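Local coordinates for protein transcriptional regulator, MerR family (PDB 3GP4) that probably regulates transcription by binding promoter DNA as a homodimer, as other MerR-family winged-helix proteins do, at the interface of chains A and B. Sequence-based numbering; all coordinates share one arbitrary frame. Chains: chain A/B, Transcriptional regulator, MerR family.

All three contacts lie along one antiparallel coiled-coil dimer interface, built mainly on the long helix starting at residue 79, with helices 43-57 and 62-74 joining at contact 1 and helix 62-74 at contact 3. The C-alpha centres of contacts 1 and 2 are about 15 Å apart, at one end of the coil. Contact 3 lies at the other end, about 39 Å from contact 1 and 52 Å from contact 2. By two-fold symmetry, contact 3 reuses, with chains exchanged, positions 68 and 86 of contact 1 and 79 and 114 of contact 2. Each distal arm therefore packs beside the partner's DNA-binding head, plausibly coupling the heads.

Contact 1: the interface of chains A and B. Residues chain A 103, 106-107, 110; chain B 51, 55, 68, 86.
A:Lys110 and B:Phe51 form the tightest packing of this contact, with the CE methylene of A:Lys110 3.4 Å from B:Phe51 CE1. The lysine chain bends at chi3 (93°) and again at chi4, which holds CE and NZ above the ring face opposite B:Met55 CG, displaced outward past the CE1-CZ rim, and points the terminal amine NZ towards B:Tyr68. Beside it, A:Leu107 places CD2 against both B:Leu86 and B:Met55, 3.8 Å from B:Leu86 CD2 and 4.0 Å from B:Met55 SD. B:Met55 is itself turned back over B:Phe51 within its own chain, its CG 3.5 Å above one ring face, so the phenyl and thioether present a joint surface to chain A. A:Arg106 belongs to this packed part: its CG lies 3.8 Å from B:Met55 CE, and its guanidinium receives B:Phe51 CD1 over the centre of one face, with the two planes 77° apart, an edge-like approach rather than a parallel stack.

The margins are looser. A:Ala103 hides only 7 Å², its CB 4.1 Å from B:Met55 CE. On the opposite margin, A:Lys110 NZ gives a weak hydrogen bond of 3.3 Å to the phenol oxygen OH of B:Tyr68, a residue that hides almost nothing here.

In the fold, helix 79-130 of chain A runs across three chain B helices: 43-57 and 62-74, which follow the N-terminal helix-turn-helix, and the coiled-coil helix 79-121.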
loop_
_atom_site.group_PDB
_atom_site.type_symbol
_atom_site.label_atom_id
_atom_site.label_comp_id
_atom_site.label_asym_id
_atom_site.label_seq_id
_atom_site.Cartn_x
_atom_site.Cartn_y
_atom_site.Cartn_z
ATOM N N ALA A 103 -7.267 -0.650 -8.583
ATOM C CA ALA A 103 -7.420 -2.045 -8.147
ATOM C C ALA A 103 -8.726 -2.281 -7.382
ATOM O O ALA A 103 -9.401 -3.326 -7.584
ATOM C CB ALA A 103 -6.190 -2.522 -7.301
ATOM N N ARG A 106 -11.558 -2.420 -9.661
ATOM C CA ARG A 106 -11.541 -3.695 -10.351
ATOM C C ARG A 106 -12.190 -4.837 -9.544
ATOM O O ARG A 106 -13.022 -5.567 -10.119
ATOM C CB ARG A 106 -10.151 -4.065 -10.886
ATOM C CG ARG A 106 -10.067 -5.505 -11.355
ATOM C CD ARG A 106 -9.033 -5.656 -12.447
ATOM N NE ARG A 106 -9.404 -6.708 -13.384
ATOM C CZ ARG A 106 -8.552 -7.281 -14.222
ATOM N NH1 ARG A 106 -8.974 -8.228 -15.038
ATOM N NH2 ARG A 106 -7.279 -6.915 -14.228
ATOM N N LEU A 107 -11.834 -4.981 -8.253
ATOM C CA LEU A 107 -12.523 -5.873 -7.316
ATOM C C LEU A 107 -13.991 -5.607 -7.229
ATOM O O LEU A 107 -14.771 -6.562 -7.260
ATOM C CB LEU A 107 -11.943 -5.844 -5.887
ATOM C CG LEU A 107 -10.523 -6.386 -5.759
ATOM C CD1 LEU A 107 -10.009 -6.129 -4.328
ATOM C CD2 LEU A 107 -10.520 -7.871 -6.066
ATOM N N LYS A 110 -15.676 -6.914 -10.445
ATOM C CA LYS A 110 -15.728 -8.383 -10.385
ATOM C C LYS A 110 -16.753 -8.886 -9.362
ATOM O O LYS A 110 -17.525 -9.836 -9.645
ATOM C CB LYS A 110 -14.325 -8.929 -10.149
ATOM C CG LYS A 110 -13.587 -8.970 -11.456
ATOM C CD LYS A 110 -12.082 -8.886 -11.264
ATOM C CE LYS A 110 -11.512 -10.251 -11.201
ATOM N NZ LYS A 110 -11.845 -10.862 -9.908
ATOM N N PHE B 51 -4.070 -9.340 -14.111
ATOM C CA PHE B 51 -4.812 -9.332 -12.842
ATOM C C PHE B 51 -3.879 -9.596 -11.663
ATOM O O PHE B 51 -3.981 -8.893 -10.653
ATOM C CB PHE B 51 -5.980 -10.310 -12.904
ATOM C CG PHE B 51 -6.746 -10.507 -11.604
ATOM C CD1 PHE B 51 -7.648 -9.547 -11.132
ATOM C CD2 PHE B 51 -6.588 -11.695 -10.897
ATOM C CE1 PHE B 51 -8.350 -9.763 -9.948
ATOM C CE2 PHE B 51 -7.295 -11.939 -9.696
ATOM C CZ PHE B 51 -8.167 -10.987 -9.226
ATOM N N MET B 55 -3.173 -6.911 -8.716
ATOM C CA MET B 55 -3.556 -7.202 -7.323
ATOM C C MET B 55 -2.363 -7.298 -6.367
ATOM O O MET B 55 -2.448 -6.833 -5.215
ATOM C CB MET B 55 -4.450 -8.473 -7.217
ATOM C CG MET B 55 -5.813 -8.331 -7.940
ATOM S SD MET B 55 -6.857 -6.938 -7.312
ATOM C CE MET B 55 -7.284 -6.168 -8.810
ATOM N N TYR B 68 -7.956 -17.912 -4.831
ATOM C CA TYR B 68 -8.969 -17.481 -5.798
ATOM C C TYR B 68 -8.890 -18.209 -7.139
ATOM O O TYR B 68 -9.930 -18.624 -7.698
ATOM C CB TYR B 68 -8.846 -15.972 -6.055
ATOM C CG TYR B 68 -9.910 -15.438 -6.997
ATOM C CD1 TYR B 68 -11.224 -15.277 -6.574
ATOM C CD2 TYR B 68 -9.588 -15.075 -8.306
ATOM C CE1 TYR B 68 -12.201 -14.755 -7.434
ATOM C CE2 TYR B 68 -10.577 -14.596 -9.194
ATOM C CZ TYR B 68 -11.871 -14.437 -8.739
ATOM O OH TYR B 68 -12.850 -13.955 -9.592
ATOM N N LEU B 86 -13.281 -12.312 -2.519
ATOM C CA LEU B 86 -13.023 -10.982 -3.085
ATOM C C LEU B 86 -13.580 -9.866 -2.215
ATOM O O LEU B 86 -12.956 -8.810 -2.133
ATOM C CB LEU B 86 -13.584 -10.822 -4.504
ATOM C CG LEU B 86 -12.990 -11.726 -5.592
ATOM C CD1 LEU B 86 -13.660 -11.451 -6.907
ATOM C CD2 LEU B 86 -11.478 -11.486 -5.678
#

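Contact 2: the interface of chains A and B. Residues chain A 114-115, 119, 123; chain B 79-80, 83.
The phenol ring of A:Tyr114 has one face turned towards B:Ala83, whose CA stands 4.3 Å above the ring plane and is displaced towards the rim. Over the same side of the plane, near CD2 and CE2, lies the backbone oxygen of B:Leu79. The methyl CD2 of B:Leu79 instead meets the rim at A:Tyr114 CE2, 3.5 Å away and slightly towards the other side of the plane, so one leucine touches the ring through both main and side chain. Closer to the helix, A:Tyr114 CB rests 3.8 Å from the methyl CB of B:Ala83; the short side chain is consistent with a close approach of the two helices. Helix 79-130 of chain A here packs on the start of chain B helix 79-121, within the antiparallel coiled coil typical of MerR dimers.

About a turn and a half further along, A:Ile119 hides more surface than any other residue of the patch, 59 Å². Its CG1 is anti to the carbonyl carbon (chi1 -66°), and from there A:Ile119 CD1 reaches B:Ala83 CB at 3.9 Å. The same CD1 packs against the aliphatic stem of B:Glu80, which runs roughly perpendicular to the isoleucine side chain. Beyond CG the B:Glu80 chain is extended, carrying its carboxylate past the isoleucine towards A:Glu123. That proximity would probably raise their proton affinity somewhat if neither charge is offset nearby: A:Glu123 OE2 and B:Glu80 OE2 are 4.4 Å apart.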
loop_
_atom_site.group_PDB
_atom_site.type_symbol
_atom_site.label_atom_id
_atom_site.label_comp_id
_atom_site.label_asym_id
_atom_site.label_seq_id
_atom_site.Cartn_x
_atom_site.Cartn_y
_atom_site.Cartn_z
ATOM N N TYR A 114 -20.328 -11.126 -9.860
ATOM C CA TYR A 114 -20.761 -12.283 -9.054
ATOM C C TYR A 114 -22.164 -12.110 -8.457
ATOM O O TYR A 114 -23.031 -12.967 -8.656
ATOM C CB TYR A 114 -19.784 -12.601 -7.918
ATOM C CG TYR A 114 -18.534 -13.356 -8.317
ATOM C CD1 TYR A 114 -17.315 -12.704 -8.431
ATOM C CD2 TYR A 114 -18.565 -14.742 -8.572
ATOM C CE1 TYR A 114 -16.153 -13.401 -8.808
ATOM C CE2 TYR A 114 -17.410 -15.439 -8.954
ATOM C CZ TYR A 114 -16.205 -14.761 -9.062
ATOM O OH TYR A 114 -15.079 -15.437 -9.436
ATOM N N ASP A 115 -22.379 -11.008 -7.731
ATOM C CA ASP A 115 -23.635 -10.779 -7.007
ATOM C C ASP A 115 -24.813 -10.446 -7.927
ATOM O O ASP A 115 -25.959 -10.708 -7.556
ATOM C CB ASP A 115 -23.502 -9.617 -6.010
ATOM C CG ASP A 115 -22.678 -9.964 -4.777
ATOM O OD1 ASP A 115 -22.362 -11.137 -4.516
ATOM O OD2 ASP A 115 -22.350 -9.028 -4.040
ATOM N N ILE A 119 -24.209 -15.417 -9.564
ATOM C CA ILE A 119 -24.894 -16.096 -8.476
ATOM C C ILE A 119 -26.428 -16.136 -8.682
ATOM O O ILE A 119 -27.023 -17.229 -8.615
ATOM C CB ILE A 119 -24.464 -15.565 -7.051
ATOM C CG1 ILE A 119 -22.990 -15.895 -6.775
ATOM C CG2 ILE A 119 -25.318 -16.164 -5.967
ATOM C CD1 ILE A 119 -22.371 -15.030 -5.668
ATOM N N GLU A 123 -28.809 -19.417 -8.931
ATOM C CA GLU A 123 -30.016 -19.534 -8.096
ATOM C C GLU A 123 -31.312 -19.755 -8.902
ATOM O O GLU A 123 -32.127 -20.615 -8.570
ATOM C CB GLU A 123 -30.126 -18.299 -7.181
ATOM C CG GLU A 123 -29.129 -18.408 -6.015
ATOM C CD GLU A 123 -29.024 -17.150 -5.180
ATOM O OE1 GLU A 123 -29.411 -16.065 -5.664
ATOM O OE2 GLU A 123 -28.534 -17.246 -4.031
ATOM N N LEU B 79 -18.660 -20.356 -6.890
ATOM C CA LEU B 79 -19.003 -18.947 -7.135
ATOM C C LEU B 79 -19.212 -18.115 -5.849
ATOM O O LEU B 79 -18.663 -17.009 -5.711
ATOM C CB LEU B 79 -20.251 -18.840 -8.029
ATOM C CG LEU B 79 -19.975 -19.286 -9.463
ATOM C CD1 LEU B 79 -21.283 -19.490 -10.189
ATOM C CD2 LEU B 79 -19.157 -18.221 -10.167
ATOM N N GLU B 80 -20.012 -18.640 -4.922
ATOM C CA GLU B 80 -20.258 -17.946 -3.658
ATOM C C GLU B 80 -18.995 -17.795 -2.798
ATOM O O GLU B 80 -18.780 -16.729 -2.183
ATOM C CB GLU B 80 -21.385 -18.616 -2.856
ATOM C CG GLU B 80 -22.762 -18.252 -3.466
ATOM C CD GLU B 80 -23.960 -18.645 -2.619
ATOM O OE1 GLU B 80 -24.221 -19.866 -2.516
ATOM O OE2 GLU B 80 -24.663 -17.732 -2.091
ATOM N N ALA B 83 -16.910 -14.894 -4.420
ATOM C CA ALA B 83 -17.476 -13.565 -4.152
ATOM C C ALA B 83 -17.104 -13.152 -2.728
ATOM O O ALA B 83 -16.714 -12.008 -2.486
ATOM C CB ALA B 83 -19.008 -13.572 -4.338
#

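Contact 3: the interface of chains A and B. Residues chain A 68, 72, 79, 82, 86; chain B 114, 124.
The chain A helical hairpin of helix 62-74 and the first turns of the coiled-coil helix 79-130 receives the distal arm of chain B here: A:Tyr68 and A:Arg82 meet B:Tyr114 near the end of helix 79-121 and B:Glu124 in the loop beyond it. A:Arg82 grips the carboxylate of B:Glu124 end-on, each terminal nitrogen serving one oxygen. A:Arg82 NH2 bonds to B:Glu124 OE1 at 2.6 Å, using the syn lone pair, in a salt bridge; A:Arg82 NH1 bonds to B:Glu124 OE2 at 2.7 Å, also on the syn side, nearly straight at 169° at the hydrogen. The guanidinium and carboxylate planes differ by 17°, so the pair is almost flat, which fixes the rotation of both groups. The arginine chain bends at chi3 (-86°), turning its tip towards the acid, and A:Phe72 supports it from within chain A: A:Phe72 CA lies above one guanidinium face, displaced towards the rim.

B:Tyr114 inserts between these groups and A:Leu86, hiding 72 Å². Its ring stands almost perpendicular to the guanidinium, and B:Tyr114 CE2 packs 3.6 Å from A:Arg82 CB and 3.7 Å from A:Leu79 CD2. A:Leu86 CD1 touches CE1 on the other flank. A weak bond from A:Arg82 NH1 also reaches B:Tyr114 OH. The two tyrosines approach from opposite directions, and their hydroxyls, A:Tyr68 OH and B:Tyr114 OH, share a hydrogen bond of 2.8 Å in which either hydroxyl could be the donor.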
loop_
_atom_site.group_PDB
_atom_site.type_symbol
_atom_site.label_atom_id
_atom_site.label_comp_id
_atom_site.label_asym_id
_atom_site.label_seq_id
_atom_site.Cartn_x
_atom_site.Cartn_y
_atom_site.Cartn_z
ATOM N N TYR A 68 14.361 15.395 5.190
ATOM C CA TYR A 68 13.408 16.355 5.754
ATOM C C TYR A 68 13.817 16.749 7.166
ATOM O O TYR A 68 13.899 17.953 7.493
ATOM C CB TYR A 68 11.985 15.775 5.744
ATOM C CG TYR A 68 10.973 16.710 6.355
ATOM C CD1 TYR A 68 10.464 17.768 5.632
ATOM C CD2 TYR A 68 10.543 16.531 7.671
ATOM C CE1 TYR A 68 9.534 18.642 6.184
ATOM C CE2 TYR A 68 9.617 17.406 8.241
ATOM C CZ TYR A 68 9.112 18.458 7.473
ATOM O OH TYR A 68 8.184 19.339 8.015
ATOM N N PHE A 72 15.207 20.417 8.489
ATOM C CA PHE A 72 14.654 20.933 9.735
ATOM C C PHE A 72 15.741 21.295 10.758
ATOM O O PHE A 72 15.720 22.397 11.347
ATOM C CB PHE A 72 13.629 19.933 10.314
ATOM C CG PHE A 72 13.178 20.266 11.720
ATOM C CD1 PHE A 72 12.226 21.252 11.936
ATOM C CD2 PHE A 72 13.722 19.603 12.816
ATOM C CE1 PHE A 72 11.814 21.575 13.231
ATOM C CE2 PHE A 72 13.307 19.902 14.117
ATOM C CZ PHE A 72 12.344 20.889 14.317
ATOM N N LEU A 79 13.258 26.349 4.941
ATOM C CA LEU A 79 11.799 26.235 4.919
ATOM C C LEU A 79 11.211 25.956 3.524
ATOM O O LEU A 79 10.391 25.053 3.364
ATOM C CB LEU A 79 11.169 27.479 5.524
ATOM C CG LEU A 79 11.177 27.571 7.038
ATOM C CD1 LEU A 79 10.925 29.018 7.470
ATOM C CD2 LEU A 79 10.161 26.628 7.723
ATOM N N ARG A 82 12.123 22.413 2.391
ATOM C CA ARG A 82 11.260 21.460 3.072
ATOM C C ARG A 82 9.832 21.359 2.464
ATOM O O ARG A 82 9.296 20.257 2.386
ATOM C CB ARG A 82 11.212 21.754 4.561
ATOM C CG ARG A 82 12.327 21.143 5.332
ATOM C CD ARG A 82 12.189 21.504 6.824
ATOM N NE ARG A 82 12.819 22.814 7.120
ATOM C CZ ARG A 82 12.527 23.568 8.181
ATOM N NH1 ARG A 82 11.610 23.189 9.069
ATOM N NH2 ARG A 82 13.172 24.706 8.376
ATOM N N LEU A 86 8.185 17.894 0.795
ATOM C CA LEU A 86 6.815 17.431 1.092
ATOM C C LEU A 86 5.897 17.381 -0.156
ATOM O O LEU A 86 5.150 16.394 -0.344
ATOM C CB LEU A 86 6.189 18.240 2.257
ATOM C CG LEU A 86 6.958 18.206 3.581
ATOM C CD1 LEU A 86 6.216 18.938 4.707
ATOM C CD2 LEU A 86 7.320 16.735 4.020
ATOM N N TYR B 114 3.287 25.221 5.712
ATOM C CA TYR B 114 4.456 25.850 5.092
ATOM C C TYR B 114 4.023 26.984 4.165
ATOM O O TYR B 114 4.558 28.115 4.239
ATOM C CB TYR B 114 5.336 24.832 4.304
ATOM C CG TYR B 114 6.323 24.064 5.158
ATOM C CD1 TYR B 114 5.905 22.989 5.950
ATOM C CD2 TYR B 114 7.680 24.411 5.189
ATOM C CE1 TYR B 114 6.793 22.298 6.751
ATOM C CE2 TYR B 114 8.578 23.717 6.011
ATOM C CZ TYR B 114 8.120 22.649 6.770
ATOM O OH TYR B 114 8.967 21.956 7.582
ATOM N N GLU B 124 9.770 28.679 12.091
ATOM C CA GLU B 124 9.454 27.259 12.347
ATOM C C GLU B 124 8.064 27.151 12.997
ATOM O O GLU B 124 7.552 28.142 13.540
ATOM C CB GLU B 124 10.509 26.607 13.258
ATOM C CG GLU B 124 11.965 26.537 12.707
ATOM C CD GLU B 124 12.070 25.821 11.350
ATOM O OE1 GLU B 124 13.001 26.126 10.584
ATOM O OE2 GLU B 124 11.208 24.978 11.035
#